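Local structure of GDSL-like protein (Roseburia intestinalis L1-82, 6HFZ) at residues H58-E61 with W62-T66; A149-Q152 with L153-R157; Y18-K21 with K22-R26. The protein acts as a two-domain esterase on acetylated mannans, with a GDSL-like (SGNH hydrolase) domain that probably carries the deacetylating activity. All coordinates share one frame; numbering follows the deposited sequence.

Contact 1 of 3, residues H58-E61 with W62-T66; sequences HVYE and WWKKT
Lys64 crosses the ring of Tyr60 at a slant, its CG riding over one face toward the rim, 4.3 Å above the plane, and its CD settling 3.7 Å from Tyr60 CE2. A chi1 of 170° sets Tyr60 CG anti to the backbone N and beside the carbonyl carbon, which brings the ring up to Lys64, and the bend of the lysine chain at chi3 carries NZ away beyond the ring. The hydroxyl of Tyr60 finds its own partner, the carbonyl of Phe72. One residue earlier, Val59 and Trp63 run side by side and point the same way, with Val59 CG1 4.1 Å from Trp63 CD1, on the pyrrole side of the indole. These i to i+4 neighbours sit on helix 55-66, a helix of the alpha/beta SGNH domain, whose Val59 and Trp63 face strand 32-39 of the central sheet. The helix backbone matches the spacing: Lys64 N donates to Tyr60 O at 3.2 Å in the carbonyl plane and almost straight, at 174°. Trp62 and Trp63 meet unequally, since the CZ3 corner of Trp62 stands 3.8 Å above the centre of the Trp63 indole. Over a face of the Trp62 ring, in turn, lies Thr66 OG1, which also donates to Trp62 O at 2.8 Å. Thr66 N reaches that same carbonyl oxygen from the opposite face of its plane, giving Trp62 O two donors near the end of the helix. Helix 196-215 lies against Trp62 through Thr207 and Leu210.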
loop_
_atom_site.group_PDB
_atom_site.type_symbol
_atom_site.label_atom_id
_atom_site.label_comp_id
_atom_site.label_asym_id
_atom_site.label_seq_id
_atom_site.Cartn_x
_atom_site.Cartn_y
_atom_site.Cartn_z
ATOM N N HIS A 58 14.112 -11.147 4.641
ATOM C CA HIS A 58 15.198 -11.741 3.859
ATOM C C HIS A 58 16.024 -10.660 3.164
ATOM O O HIS A 58 17.258 -10.735 3.113
ATOM C CB HIS A 58 14.712 -12.784 2.845
ATOM C CG HIS A 58 14.297 -14.127 3.382
ATOM N ND1 HIS A 58 15.127 -14.955 4.146
ATOM C CD2 HIS A 58 13.176 -14.844 3.172
ATOM C CE1 HIS A 58 14.501 -16.101 4.395
ATOM N NE2 HIS A 58 13.318 -16.077 3.787
ATOM N N VAL A 59 15.368 -9.626 2.620
ATOM C CA VAL A 59 16.088 -8.569 1.979
ATOM C C VAL A 59 16.874 -7.792 3.042
ATOM O O VAL A 59 17.985 -7.304 2.782
ATOM C CB VAL A 59 15.129 -7.660 1.203
ATOM C CG1 VAL A 59 15.753 -6.350 0.786
ATOM C CG2 VAL A 59 14.542 -8.396 0.022
ATOM N N TYR A 60 16.246 -7.575 4.208
ATOM C CA TYR A 60 16.901 -6.863 5.320
ATOM C C TYR A 60 18.177 -7.638 5.700
ATOM O O TYR A 60 19.262 -7.055 5.883
ATOM C CB TYR A 60 15.906 -6.665 6.467
ATOM C CG TYR A 60 16.505 -6.167 7.756
ATOM C CD1 TYR A 60 17.018 -4.887 7.871
ATOM C CD2 TYR A 60 16.545 -6.998 8.852
ATOM C CE1 TYR A 60 17.564 -4.433 9.066
ATOM C CE2 TYR A 60 17.095 -6.566 10.051
ATOM C CZ TYR A 60 17.595 -5.288 10.151
ATOM O OH TYR A 60 18.120 -4.901 11.354
ATOM N N GLU A 61 18.054 -8.966 5.787
ATOM C CA GLU A 61 19.200 -9.828 6.129
ATOM C C GLU A 61 20.279 -9.714 5.042
ATOM O O GLU A 61 21.478 -9.753 5.382
ATOM C CB GLU A 61 18.754 -11.269 6.403
ATOM C CG GLU A 61 18.052 -11.390 7.737
ATOM C CD GLU A 61 17.833 -12.784 8.280
ATOM O OE1 GLU A 61 17.444 -13.662 7.500
ATOM O OE2 GLU A 61 18.016 -12.979 9.504
ATOM N N TRP A 62 19.889 -9.589 3.759
ATOM C CA TRP A 62 20.856 -9.329 2.689
ATOM C C TRP A 62 21.728 -8.106 2.989
ATOM O O TRP A 62 22.939 -8.205 2.844
ATOM C CB TRP A 62 20.224 -9.226 1.290
ATOM C CG TRP A 62 21.203 -9.027 0.176
ATOM C CD1 TRP A 62 21.789 -10.001 -0.581
ATOM C CD2 TRP A 62 21.724 -7.776 -0.306
ATOM N NE1 TRP A 62 22.645 -9.436 -1.486
ATOM C CE2 TRP A 62 22.653 -8.073 -1.320
ATOM C CE3 TRP A 62 21.546 -6.440 0.057
ATOM C CZ2 TRP A 62 23.319 -7.081 -2.024
ATOM C CZ3 TRP A 62 22.220 -5.463 -0.629
ATOM C CH2 TRP A 62 23.125 -5.782 -1.642
ATOM N N TRP A 63 21.126 -6.959 3.336
ATOM C CA TRP A 63 21.890 -5.749 3.654
ATOM C C TRP A 63 22.889 -6.042 4.796
ATOM O O TRP A 63 24.090 -5.757 4.662
ATOM C CB TRP A 63 20.951 -4.578 3.982
ATOM C CG TRP A 63 20.257 -4.001 2.782
ATOM C CD1 TRP A 63 19.004 -4.299 2.305
ATOM C CD2 TRP A 63 20.793 -3.026 1.887
ATOM N NE1 TRP A 63 18.738 -3.569 1.173
ATOM C CE2 TRP A 63 19.810 -2.770 0.906
ATOM C CE3 TRP A 63 21.999 -2.325 1.844
ATOM C CZ2 TRP A 63 20.018 -1.855 -0.122
ATOM C CZ3 TRP A 63 22.210 -1.435 0.822
ATOM C CH2 TRP A 63 21.230 -1.197 -0.143
ATOM N N LYS A 64 22.392 -6.589 5.901
ATOM C CA LYS A 64 23.239 -6.916 7.089
ATOM C C LYS A 64 24.448 -7.781 6.688
ATOM O O LYS A 64 25.576 -7.491 7.091
ATOM C CB LYS A 64 22.429 -7.642 8.156
ATOM C CG LYS A 64 21.398 -6.784 8.859
ATOM C CD LYS A 64 20.656 -7.539 9.919
ATOM C CE LYS A 64 21.540 -7.940 11.078
ATOM N NZ LYS A 64 20.773 -8.738 12.060
ATOM N N LYS A 65 24.212 -8.830 5.886
ATOM C CA LYS A 65 25.247 -9.823 5.544
ATOM C C LYS A 65 26.243 -9.254 4.528
ATOM O O LYS A 65 27.454 -9.536 4.569
ATOM C CB LYS A 65 24.623 -11.107 4.982
ATOM C CG LYS A 65 25.616 -12.244 4.777
ATOM C CD LYS A 65 26.294 -12.717 6.079
ATOM C CE LYS A 65 27.567 -13.523 5.869
ATOM N NZ LYS A 65 27.317 -14.773 5.112
ATOM N N THR A 66 25.745 -8.436 3.613
ATOM C CA THR A 66 26.580 -7.869 2.585
ATOM C C THR A 66 27.483 -6.783 3.183
ATOM O O THR A 66 28.582 -6.643 2.708
ATOM C CB THR A 66 25.721 -7.403 1.403
ATOM O OG1 THR A 66 24.967 -8.542 0.986
ATOM C CG2 THR A 66 26.497 -6.876 0.216
#

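Contact 2 of 3, residues A149-Q152 with L153-R157; sequences ANAQ and LMHGR
The carbonyl of Ala151, at the N-cap position of helix 152-161, accepts the first regular helical bond from His155 N at 3.0 Å, nearly straight at 172°, while Gly156 N closes on Gln152 O at 2.7 Å. The same Ala151 O sits over one face of the His155 imidazole, offset toward the rim, and Ala151 CB approaches CE1 of that ring at 4.0 Å. Ahead of the helix, Asn150 makes an Asx turn: its OD1 takes the backbone N-H of Gln152 at 2.9 Å, the donor standing well above the plane of the side-chain carbonyl. The amide answers with its other end, Asn150 ND2 donating to Gln152 OE1 at 3.2 Å on a lone pair of that oxygen. Gln152 reaches back because its chain is fully extended, with chi1 at -179° and CG anti to the backbone N. Ser168 OG is a second partner of Gln152 OE1, and Asn142 O takes Asn150 ND2 as well. With a leucine in its place, Gln152 OE1 would be gone, and both Asn150 ND2 and Ser168 OG would probably lose a mate, leaving the asparagine amide less firmly oriented. A water bridges the turn, giving a hydrogen to Asn150 O and accepting from Leu153 N at 3.0 Å. Since His155 is held at both ring nitrogens, by Ser108 and Asp111, and stacks on Tyr121, the helix start is tied by polar bonds to the loop around Ser108, and the His155 imidazole probably has little freedom to turn.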
loop_
_atom_site.group_PDB
_atom_site.type_symbol
_atom_site.label_atom_id
_atom_site.label_comp_id
_atom_site.label_asym_id
_atom_site.label_seq_id
_atom_site.Cartn_x
_atom_site.Cartn_y
_atom_site.Cartn_z
ATOM N N ALA A 149 -1.728 -12.887 -13.370
ATOM C CA ALA A 149 -2.119 -11.445 -13.436
ATOM C C ALA A 149 -1.316 -10.606 -12.446
ATOM O O ALA A 149 -1.002 -11.045 -11.355
ATOM C CB ALA A 149 -3.593 -11.263 -13.152
ATOM N N ASN A 150 -1.130 -9.324 -12.804
ATOM C CA ASN A 150 -0.770 -8.294 -11.827
ATOM C C ASN A 150 -1.017 -6.915 -12.453
ATOM O O ASN A 150 -1.509 -6.838 -13.564
ATOM C CB ASN A 150 0.663 -8.468 -11.312
ATOM C CG ASN A 150 1.723 -8.156 -12.353
ATOM O OD1 ASN A 150 1.418 -7.582 -13.401
ATOM N ND2 ASN A 150 2.967 -8.557 -12.094
ATOM N N ALA A 151 -0.700 -5.837 -11.718
ATOM C CA ALA A 151 -0.910 -4.493 -12.175
ATOM C C ALA A 151 0.409 -3.872 -12.663
ATOM O O ALA A 151 0.547 -2.681 -12.762
ATOM C CB ALA A 151 -1.577 -3.679 -11.083
ATOM N N GLN A 152 1.372 -4.717 -13.053
ATOM C CA GLN A 152 2.687 -4.249 -13.485
ATOM C C GLN A 152 2.588 -3.460 -14.810
ATOM O O GLN A 152 3.481 -2.650 -15.076
ATOM C CB GLN A 152 3.631 -5.443 -13.617
ATOM C CG GLN A 152 5.053 -5.124 -14.048
ATOM C CD GLN A 152 5.878 -6.389 -14.115
ATOM O OE1 GLN A 152 5.572 -7.400 -13.458
ATOM N NE2 GLN A 152 6.948 -6.349 -14.897
ATOM N N LEU A 153 1.530 -3.637 -15.614
ATOM C CA LEU A 153 1.408 -2.833 -16.821
ATOM C C LEU A 153 1.345 -1.353 -16.409
ATOM O O LEU A 153 1.979 -0.495 -17.015
ATOM C CB LEU A 153 0.152 -3.190 -17.600
ATOM C CG LEU A 153 -0.037 -2.383 -18.880
ATOM C CD1 LEU A 153 0.987 -2.775 -19.931
ATOM C CD2 LEU A 153 -1.438 -2.522 -19.428
HETATM N N MSE A 154 0.528 -1.068 -15.397
HETATM C CA MSE A 154 0.372 0.297 -14.900
HETATM C C MSE A 154 1.604 0.744 -14.132
HETATM O O MSE A 154 2.139 1.838 -14.343
HETATM C CB MSE A 154 -0.887 0.510 -14.028
HETATM C CG MSE A 154 -2.201 0.150 -14.661
HETATM SE SE MSE A 154 -2.599 1.321 -16.201
HETATM C CE MSE A 154 -2.112 -0.072 -17.498
ATOM N N HIS A 155 2.056 -0.100 -13.203
ATOM C CA HIS A 155 3.156 0.269 -12.334
ATOM C C HIS A 155 4.471 0.456 -13.109
ATOM O O HIS A 155 5.323 1.308 -12.755
ATOM C CB HIS A 155 3.256 -0.719 -11.193
ATOM C CG HIS A 155 2.058 -0.682 -10.304
ATOM N ND1 HIS A 155 1.822 -1.669 -9.355
ATOM C CD2 HIS A 155 1.069 0.227 -10.174
ATOM C CE1 HIS A 155 0.693 -1.359 -8.717
ATOM N NE2 HIS A 155 0.237 -0.184 -9.161
ATOM N N GLY A 156 4.662 -0.379 -14.124
ATOM C CA GLY A 156 5.854 -0.348 -14.958
ATOM C C GLY A 156 5.971 0.939 -15.764
ATOM O O GLY A 156 7.098 1.379 -16.064
ATOM N N ARG A 157 4.839 1.500 -16.175
ATOM C CA ARG A 157 4.824 2.786 -16.886
ATOM C C ARG A 157 5.382 3.867 -15.978
ATOM O O ARG A 157 6.107 4.772 -16.448
ATOM C CB ARG A 157 3.427 3.177 -17.351
ATOM C CG ARG A 157 2.897 2.276 -18.451
ATOM C CD ARG A 157 1.420 2.524 -18.717
ATOM N NE ARG A 157 0.987 1.869 -19.947
ATOM C CZ ARG A 157 -0.269 1.521 -20.233
ATOM N NH1 ARG A 157 -1.271 1.935 -19.475
ATOM N NH2 ARG A 157 -0.508 0.715 -21.259
HETATM O O HOH W 1 0.021 -6.182 -15.807
#

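Contact 3 of 3, residues Y18-K21 with K22-R26; sequences YRLK and KVMDR
Helix 18-28 opens with a tyrosine-lysine pair one turn apart, Tyr18 and Lys22, whose side chains run alongside each other. Lys22 CG stands 4.2 Å above one face of the phenol, toward its rim, and CD comes to 3.5 Å from Tyr18 OH, so the aliphatic part of the lysine does the touching. The phenol gets there through a chi1 of 178°, CG trans to the backbone N. Lys22 N completes the turn with a bond to Tyr18 O at 2.9 Å. The helix joins strand 11-13 to strand 32-39 of the mixed sheet in the alpha/beta domain, and its buried side carries Leu20, Val23 and Met24. Leu20 and the selenomethionine Met24 are set at an angle to each other: Met24 is extended beyond CG, so its CE methyl arrives 3.8 Å from Leu20 CD1. Val23 CG2 lies instead by the backbone, 3.3 Å from Arg19 O, the carbonyl that accepts Val23 N. Arg19 itself turns away from this row to Glu223, with which it forms a salt bridge, and to the carbonyls of Tyr129 and Pro135, its guanidinium also making a cation-pi contact with Tyr129.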
loop_
_atom_site.group_PDB
_atom_site.type_symbol
_atom_site.label_atom_id
_atom_site.label_comp_id
_atom_site.label_asym_id
_atom_site.label_seq_id
_atom_site.Cartn_x
_atom_site.Cartn_y
_atom_site.Cartn_z
ATOM N N TYR A 18 21.891 5.425 -9.473
ATOM C CA TYR A 18 22.604 6.436 -8.698
ATOM C C TYR A 18 22.308 6.328 -7.196
ATOM O O TYR A 18 23.232 6.230 -6.373
ATOM C CB TYR A 18 22.271 7.816 -9.260
ATOM C CG TYR A 18 22.908 8.952 -8.502
ATOM C CD1 TYR A 18 24.277 9.156 -8.534
ATOM C CD2 TYR A 18 22.138 9.809 -7.737
ATOM C CE1 TYR A 18 24.862 10.207 -7.847
ATOM C CE2 TYR A 18 22.702 10.854 -7.031
ATOM C CZ TYR A 18 24.067 11.055 -7.093
ATOM O OH TYR A 18 24.611 12.092 -6.412
ATOM N N ARG A 19 21.033 6.445 -6.792
ATOM C CA ARG A 19 20.711 6.495 -5.366
ATOM C C ARG A 19 21.043 5.171 -4.681
ATOM O O ARG A 19 21.581 5.111 -3.577
ATOM C CB ARG A 19 19.219 6.791 -5.166
ATOM C CG ARG A 19 18.831 8.230 -5.446
ATOM C CD ARG A 19 17.398 8.490 -5.018
ATOM N NE ARG A 19 16.956 9.817 -5.420
ATOM C CZ ARG A 19 15.843 10.393 -4.982
ATOM N NH1 ARG A 19 15.071 9.752 -4.116
ATOM N NH2 ARG A 19 15.511 11.596 -5.429
ATOM N N LEU A 20 20.688 4.069 -5.354
ATOM C CA LEU A 20 20.907 2.767 -4.761
ATOM C C LEU A 20 22.419 2.524 -4.554
ATOM O O LEU A 20 22.850 2.013 -3.513
ATOM C CB LEU A 20 20.259 1.745 -5.698
ATOM C CG LEU A 20 20.357 0.298 -5.271
ATOM C CD1 LEU A 20 20.037 0.120 -3.780
ATOM C CD2 LEU A 20 19.403 -0.532 -6.126
ATOM N N LYS A 21 23.234 2.991 -5.505
ATOM C CA LYS A 21 24.664 2.774 -5.393
ATOM C C LYS A 21 25.218 3.706 -4.303
ATOM O O LYS A 21 26.127 3.313 -3.592
ATOM C CB LYS A 21 25.357 2.968 -6.739
ATOM C CG LYS A 21 25.317 1.744 -7.651
ATOM C CD LYS A 21 25.708 2.066 -9.071
ATOM C CE LYS A 21 26.004 0.848 -9.915
ATOM N NZ LYS A 21 26.485 1.239 -11.268
ATOM N N LYS A 22 24.647 4.908 -4.155
ATOM C CA LYS A 22 25.061 5.801 -3.065
ATOM C C LYS A 22 24.768 5.151 -1.710
ATOM O O LYS A 22 25.564 5.222 -0.786
ATOM C CB LYS A 22 24.372 7.156 -3.176
ATOM C CG LYS A 22 25.077 8.180 -4.054
ATOM C CD LYS A 22 24.572 9.627 -3.866
ATOM C CE LYS A 22 24.180 9.986 -2.439
ATOM N NZ LYS A 22 23.899 11.434 -2.264
ATOM N N VAL A 23 23.638 4.446 -1.575
ATOM C CA VAL A 23 23.321 3.786 -0.321
ATOM C C VAL A 23 24.338 2.681 -0.021
ATOM O O VAL A 23 24.807 2.550 1.120
ATOM C CB VAL A 23 21.882 3.230 -0.311
ATOM C CG1 VAL A 23 21.625 2.408 0.940
ATOM C CG2 VAL A 23 20.882 4.371 -0.448
HETATM N N MSE A 24 24.657 1.875 -1.039
HETATM C CA MSE A 24 25.640 0.816 -0.877
HETATM C C MSE A 24 26.988 1.394 -0.423
HETATM O O MSE A 24 27.660 0.773 0.396
HETATM C CB MSE A 24 25.767 -0.024 -2.135
HETATM C CG MSE A 24 24.419 -0.705 -2.292
HETATM SE SE MSE A 24 24.501 -2.003 -3.803
HETATM C CE MSE A 24 22.629 -2.675 -3.727
ATOM N N ASP A 25 27.346 2.563 -0.957
ATOM C CA ASP A 25 28.616 3.208 -0.637
ATOM C C ASP A 25 28.604 3.663 0.817
ATOM O O ASP A 25 29.615 3.581 1.480
ATOM C CB ASP A 25 28.918 4.403 -1.546
ATOM C CG ASP A 25 29.391 4.008 -2.931
ATOM O OD1 ASP A 25 29.900 2.887 -3.069
ATOM O OD2 ASP A 25 29.226 4.807 -3.858
ATOM N N ARG A 26 27.448 4.151 1.296
ATOM C CA ARG A 26 27.289 4.519 2.682
ATOM C C ARG A 26 27.410 3.282 3.568
ATOM O O ARG A 26 28.012 3.338 4.651
ATOM C CB ARG A 26 25.950 5.249 2.864
ATOM C CG ARG A 26 26.017 6.681 2.341
ATOM C CD ARG A 26 24.669 7.378 2.210
ATOM N NE ARG A 26 23.974 7.521 3.484
ATOM C CZ ARG A 26 22.665 7.772 3.626
ATOM N NH1 ARG A 26 21.888 7.846 2.564
ATOM N NH2 ARG A 26 22.140 7.926 4.832
#

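Overall arrangement
Reading from the N terminus, contact 3 comes first, on helix 18-28, then contact 1 on helix 55-66, then contact 2 at the start of helix 152-161. Each is a single run of nine residues whose pairs are mostly one helical turn apart, so none closes a long loop, and they follow in series without nesting or crossing. Contacts 3 and 1 meet directly: Trp62 CH2 lies 3.8 Å from Met24 CE, and Trp63 CH2 packs on Leu20, Val23 and Met24, joining two helices beside the central sheet. Contact 2 stands apart, its nearest atoms about 16 Å from either of the others, and ties the loop after strand 136-141 to the helix that follows.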